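Local coordinates for protein inositol-1,4,5-trisphosphate 5-phosphatase 1 (Schizosaccharomyces pombe, PDB 1I9Z) that removes the 5-phosphate from soluble inositol phosphates and phosphoinositide lipids through the catalytic domain of a synaptojanin-like protein, at residues L105-I117 and G144-E156. Sequence-based numbering, arbitrary orientation.
Sequences LRSGQLVGTALMI and GNKGAVAIRFDYE
Leu105 lays CD2 over one face of the Phe153 ring, 4.1 Å from ring atom CD2, the two side chains crossing at a slant; Val130 of strand 127-136 touches both. Arg106 sets its carbonyl O against Ile151 CD1, and its CD passes more loosely by CG1 of the same isoleucine. Gly108, with no side chain of its own, lets Val149 sit down on the main chain, CG1 lying 3.6 Å from Gly108 C. Next along, Leu110 swings CG away from its backbone N (chi1 -178°), which brings Leu110 CD2 to 3.6 Å from Gly147 CA, where the glycine leaves room for the methyl. The hairpin then reverses through a type II' turn from Leu110 to Thr113, where Val111 CG1 rests on Asn145 CB. Between the turn and Asn145, one water donates hydrogen bonds to Leu110 O and Asn145 O and accepts one from Thr113 OG1, while a second links Gly112 N to Asn145 O. Hairpin and strand 147-155 belong to different sheets, laid face to face in the β-sandwich of the DNase I-like fold. Val149 CG2 lies against the hydrogen-bonded pair Leu110 and Thr113, 3.6 Å from both Leu110 N and Thr113 O. An alanine in place of Val149 would take away both methyls and is likely to open a gap against Gly108, Leu110 and Thr113, leaving Leu115 CB only a looser contact. Leu115 CD2 and the end of Ile151 slide past each other in opposite directions, CD2 reaching 3.5 Å from Ile151 N. Ile117 closes the row: its CD1 meets Ile151 CG2 tip to tip at 3.8 Å and also lies at the edge of the Phe153 ring, near CE2.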
loop_
_atom_site.group_PDB
_atom_site.type_symbol
_atom_site.label_atom_id
_atom_site.label_comp_id
_atom_site.label_asym_id
_atom_site.label_seq_id
_atom_site.Cartn_x
_atom_site.Cartn_y
_atom_site.Cartn_z
ATOM N N LEU A 105 -4.944 -10.117 -10.642
ATOM C CA LEU A 105 -4.053 -9.553 -11.623
ATOM C C LEU A 105 -2.699 -10.240 -11.510
ATOM O O LEU A 105 -2.081 -10.703 -12.521
ATOM C CB LEU A 105 -3.904 -8.054 -11.341
ATOM C CG LEU A 105 -3.187 -7.178 -12.326
ATOM C CD1 LEU A 105 -4.044 -7.123 -13.625
ATOM C CD2 LEU A 105 -2.999 -5.741 -11.711
ATOM N N ARG A 106 -2.182 -10.278 -10.285
ATOM C CA ARG A 106 -0.855 -10.849 -10.053
ATOM C C ARG A 106 -0.590 -11.006 -8.550
ATOM O O ARG A 106 -1.237 -10.313 -7.745
ATOM C CB ARG A 106 0.263 -9.910 -10.599
ATOM C CG ARG A 106 1.600 -10.765 -10.621
ATOM C CD ARG A 106 3.121 -10.318 -10.465
ATOM N NE ARG A 106 3.536 -9.763 -11.695
ATOM C CZ ARG A 106 4.706 -9.606 -12.333
ATOM N NH1 ARG A 106 5.993 -9.961 -12.033
ATOM N NH2 ARG A 106 4.489 -8.964 -13.465
ATOM N N SER A 107 0.328 -11.896 -8.192
ATOM C CA SER A 107 0.744 -12.076 -6.814
ATOM C C SER A 107 2.243 -12.284 -6.828
ATOM O O SER A 107 2.853 -12.678 -7.834
ATOM C CB SER A 107 0.060 -13.246 -6.057
ATOM O OG SER A 107 0.577 -14.485 -6.502
ATOM N N GLY A 108 2.845 -12.037 -5.685
ATOM C CA GLY A 108 4.285 -12.184 -5.535
ATOM C C GLY A 108 4.535 -12.706 -4.122
ATOM O O GLY A 108 3.668 -12.526 -3.223
ATOM N N GLN A 109 5.728 -13.254 -3.893
ATOM C CA GLN A 109 6.032 -13.792 -2.572
ATOM C C GLN A 109 7.497 -13.766 -2.252
ATOM O O GLN A 109 8.328 -13.988 -3.163
ATOM C CB GLN A 109 5.457 -15.233 -2.507
ATOM C CG GLN A 109 5.830 -15.970 -1.246
ATOM C CD GLN A 109 4.995 -17.245 -1.091
ATOM O OE1 GLN A 109 4.592 -17.838 -2.095
ATOM N NE2 GLN A 109 4.738 -17.664 0.171
ATOM N N LEU A 110 7.822 -13.439 -0.992
ATOM C CA LEU A 110 9.229 -13.479 -0.492
ATOM C C LEU A 110 9.133 -14.186 0.849
ATOM O O LEU A 110 8.677 -13.630 1.869
ATOM C CB LEU A 110 9.859 -12.084 -0.327
ATOM C CG LEU A 110 11.317 -12.220 0.152
ATOM C CD1 LEU A 110 12.173 -12.874 -0.917
ATOM C CD2 LEU A 110 11.829 -10.786 0.562
ATOM N N VAL A 111 9.529 -15.469 0.841
ATOM C CA VAL A 111 9.397 -16.324 1.989
ATOM C C VAL A 111 7.927 -16.279 2.502
ATOM O O VAL A 111 7.050 -16.688 1.794
ATOM C CB VAL A 111 10.328 -16.003 3.122
ATOM C CG1 VAL A 111 10.203 -17.113 4.200
ATOM C CG2 VAL A 111 11.803 -15.916 2.569
ATOM N N GLY A 112 7.662 -15.792 3.713
ATOM C CA GLY A 112 6.282 -15.770 4.163
ATOM C C GLY A 112 5.469 -14.492 3.887
ATOM O O GLY A 112 4.290 -14.351 4.299
ATOM N N THR A 113 6.096 -13.562 3.211
ATOM C CA THR A 113 5.443 -12.311 2.849
ATOM C C THR A 113 4.867 -12.433 1.452
ATOM O O THR A 113 5.589 -12.906 0.559
ATOM C CB THR A 113 6.498 -11.157 2.909
ATOM O OG1 THR A 113 7.036 -11.119 4.234
ATOM C CG2 THR A 113 5.850 -9.823 2.514
ATOM N N ALA A 114 3.582 -12.058 1.263
ATOM C CA ALA A 114 3.013 -12.125 -0.084
ATOM C C ALA A 114 2.108 -10.929 -0.382
ATOM O O ALA A 114 1.491 -10.338 0.521
ATOM C CB ALA A 114 2.217 -13.452 -0.275
ATOM N N LEU A 115 2.025 -10.585 -1.646
ATOM C CA LEU A 115 1.194 -9.466 -2.095
ATOM C C LEU A 115 0.340 -9.997 -3.240
ATOM O O LEU A 115 0.841 -10.667 -4.150
ATOM C CB LEU A 115 2.088 -8.293 -2.640
ATOM C CG LEU A 115 1.301 -7.040 -3.049
ATOM C CD1 LEU A 115 0.635 -6.386 -1.746
ATOM C CD2 LEU A 115 2.291 -6.032 -3.778
ATOM N N MET A 116 -0.958 -9.755 -3.180
ATOM C CA MET A 116 -1.791 -10.202 -4.276
ATOM C C MET A 116 -2.762 -9.081 -4.579
ATOM O O MET A 116 -3.311 -8.420 -3.642
ATOM C CB MET A 116 -2.529 -11.507 -3.898
ATOM C CG MET A 116 -3.310 -11.380 -2.624
ATOM S SD MET A 116 -3.936 -13.067 -2.028
ATOM C CE MET A 116 -2.562 -13.837 -1.498
ATOM N N ILE A 117 -2.993 -8.852 -5.875
ATOM C CA ILE A 117 -3.852 -7.745 -6.278
ATOM C C ILE A 117 -5.007 -8.262 -7.161
ATOM O O ILE A 117 -4.773 -9.036 -8.116
ATOM C CB ILE A 117 -2.993 -6.685 -7.038
ATOM C CG1 ILE A 117 -1.947 -6.061 -6.071
ATOM C CG2 ILE A 117 -3.970 -5.545 -7.591
ATOM C CD1 ILE A 117 -1.158 -4.884 -6.701
ATOM N N GLY A 144 17.608 -15.350 6.141
ATOM C CA GLY A 144 16.650 -14.349 6.612
ATOM C C GLY A 144 15.232 -14.432 6.029
ATOM O O GLY A 144 15.013 -14.751 4.839
ATOM N N ASN A 145 14.226 -14.148 6.865
ATOM C CA ASN A 145 12.885 -14.209 6.331
ATOM C C ASN A 145 12.164 -12.845 6.191
ATOM O O ASN A 145 10.953 -12.835 5.946
ATOM C CB ASN A 145 12.056 -15.197 7.147
ATOM C CG ASN A 145 12.844 -16.497 7.473
ATOM O OD1 ASN A 145 13.517 -17.099 6.605
ATOM N ND2 ASN A 145 12.764 -16.924 8.725
ATOM N N LYS A 146 12.884 -11.726 6.322
ATOM C CA LYS A 146 12.246 -10.399 6.183
ATOM C C LYS A 146 12.469 -9.785 4.816
ATOM O O LYS A 146 13.427 -10.123 4.099
ATOM C CB LYS A 146 12.733 -9.457 7.277
ATOM C CG LYS A 146 12.532 -10.054 8.694
ATOM C CD LYS A 146 11.041 -10.305 9.016
ATOM C CE LYS A 146 10.841 -10.494 10.555
ATOM N NZ LYS A 146 11.669 -11.634 11.087
ATOM N N GLY A 147 11.588 -8.866 4.447
ATOM C CA GLY A 147 11.724 -8.241 3.146
ATOM C C GLY A 147 10.469 -7.640 2.603
ATOM O O GLY A 147 9.479 -7.417 3.337
ATOM N N ALA A 148 10.487 -7.388 1.304
ATOM C CA ALA A 148 9.356 -6.744 0.643
ATOM C C ALA A 148 8.936 -7.377 -0.646
ATOM O O ALA A 148 9.773 -7.966 -1.349
ATOM C CB ALA A 148 9.710 -5.243 0.337
ATOM N N VAL A 149 7.639 -7.255 -0.947
ATOM C CA VAL A 149 7.100 -7.730 -2.242
ATOM C C VAL A 149 6.369 -6.532 -2.833
ATOM O O VAL A 149 5.586 -5.857 -2.129
ATOM C CB VAL A 149 6.079 -8.885 -2.039
ATOM C CG1 VAL A 149 5.507 -9.317 -3.413
ATOM C CG2 VAL A 149 6.804 -10.056 -1.361
ATOM N N ALA A 150 6.626 -6.248 -4.104
ATOM C CA ALA A 150 6.004 -5.119 -4.761
ATOM C C ALA A 150 5.431 -5.417 -6.176
ATOM O O ALA A 150 5.992 -6.234 -6.948
ATOM C CB ALA A 150 7.052 -3.921 -4.838
ATOM N N ILE A 151 4.273 -4.822 -6.449
ATOM C CA ILE A 151 3.655 -4.904 -7.769
ATOM C C ILE A 151 3.217 -3.469 -8.166
ATOM O O ILE A 151 2.621 -2.748 -7.357
ATOM C CB ILE A 151 2.435 -5.842 -7.725
ATOM C CG1 ILE A 151 2.946 -7.290 -7.436
ATOM C CG2 ILE A 151 1.706 -5.757 -9.082
ATOM C CD1 ILE A 151 1.767 -8.275 -6.928
ATOM N N ARG A 152 3.515 -3.076 -9.403
ATOM C CA ARG A 152 3.146 -1.769 -9.914
ATOM C C ARG A 152 2.414 -1.977 -11.244
ATOM O O ARG A 152 2.449 -3.066 -11.854
ATOM C CB ARG A 152 4.395 -0.890 -10.094
ATOM C CG ARG A 152 5.450 -1.368 -11.219
ATOM C CD ARG A 152 5.026 -1.032 -12.676
ATOM N NE ARG A 152 4.840 0.418 -12.840
ATOM C CZ ARG A 152 4.135 1.019 -13.808
ATOM N NH1 ARG A 152 4.023 2.355 -13.787
ATOM N NH2 ARG A 152 3.577 0.314 -14.808
ATOM N N PHE A 153 1.693 -0.941 -11.663
ATOM C CA PHE A 153 0.963 -1.031 -12.913
ATOM C C PHE A 153 0.457 0.371 -13.283
ATOM O O PHE A 153 0.432 1.309 -12.443
ATOM C CB PHE A 153 -0.220 -2.043 -12.807
ATOM C CG PHE A 153 -1.253 -1.730 -11.739
ATOM C CD1 PHE A 153 -2.321 -0.890 -12.014
ATOM C CD2 PHE A 153 -1.141 -2.269 -10.447
ATOM C CE1 PHE A 153 -3.279 -0.575 -11.028
ATOM C CE2 PHE A 153 -2.081 -1.979 -9.441
ATOM C CZ PHE A 153 -3.155 -1.136 -9.716
ATOM N N ASP A 154 0.054 0.523 -14.537
ATOM C CA ASP A 154 -0.512 1.812 -14.921
ATOM C C ASP A 154 -1.992 1.541 -15.038
ATOM O O ASP A 154 -2.393 0.450 -15.486
ATOM C CB ASP A 154 0.056 2.269 -16.268
ATOM C CG ASP A 154 1.474 2.585 -16.172
ATOM O OD1 ASP A 154 1.801 3.423 -15.318
ATOM O OD2 ASP A 154 2.302 2.014 -16.901
ATOM N N TYR A 155 -2.798 2.498 -14.575
ATOM C CA TYR A 155 -4.254 2.445 -14.708
ATOM C C TYR A 155 -4.479 3.657 -15.649
ATOM O O TYR A 155 -4.367 4.840 -15.263
ATOM C CB TYR A 155 -4.971 2.564 -13.373
ATOM C CG TYR A 155 -6.452 2.284 -13.503
ATOM C CD1 TYR A 155 -7.022 1.171 -12.880
ATOM C CD2 TYR A 155 -7.291 3.131 -14.243
ATOM C CE1 TYR A 155 -8.359 0.904 -12.972
ATOM C CE2 TYR A 155 -8.672 2.867 -14.353
ATOM C CZ TYR A 155 -9.187 1.751 -13.717
ATOM O OH TYR A 155 -10.507 1.431 -13.813
ATOM N N GLU A 156 -4.792 3.320 -16.902
ATOM C CA GLU A 156 -4.841 4.328 -17.960
ATOM C C GLU A 156 -3.452 4.986 -17.915
ATOM O O GLU A 156 -2.451 4.269 -17.938
ATOM C CB GLU A 156 -5.985 5.323 -17.745
ATOM C CG GLU A 156 -7.375 4.713 -17.899
ATOM C CD GLU A 156 -7.713 4.082 -19.282
ATOM O OE1 GLU A 156 -6.992 4.237 -20.280
ATOM O OE2 GLU A 156 -8.739 3.393 -19.343
HETATM O O HOH W 1 9.711 -11.806 3.604
HETATM O O HOH W 2 8.620 -14.421 6.056
#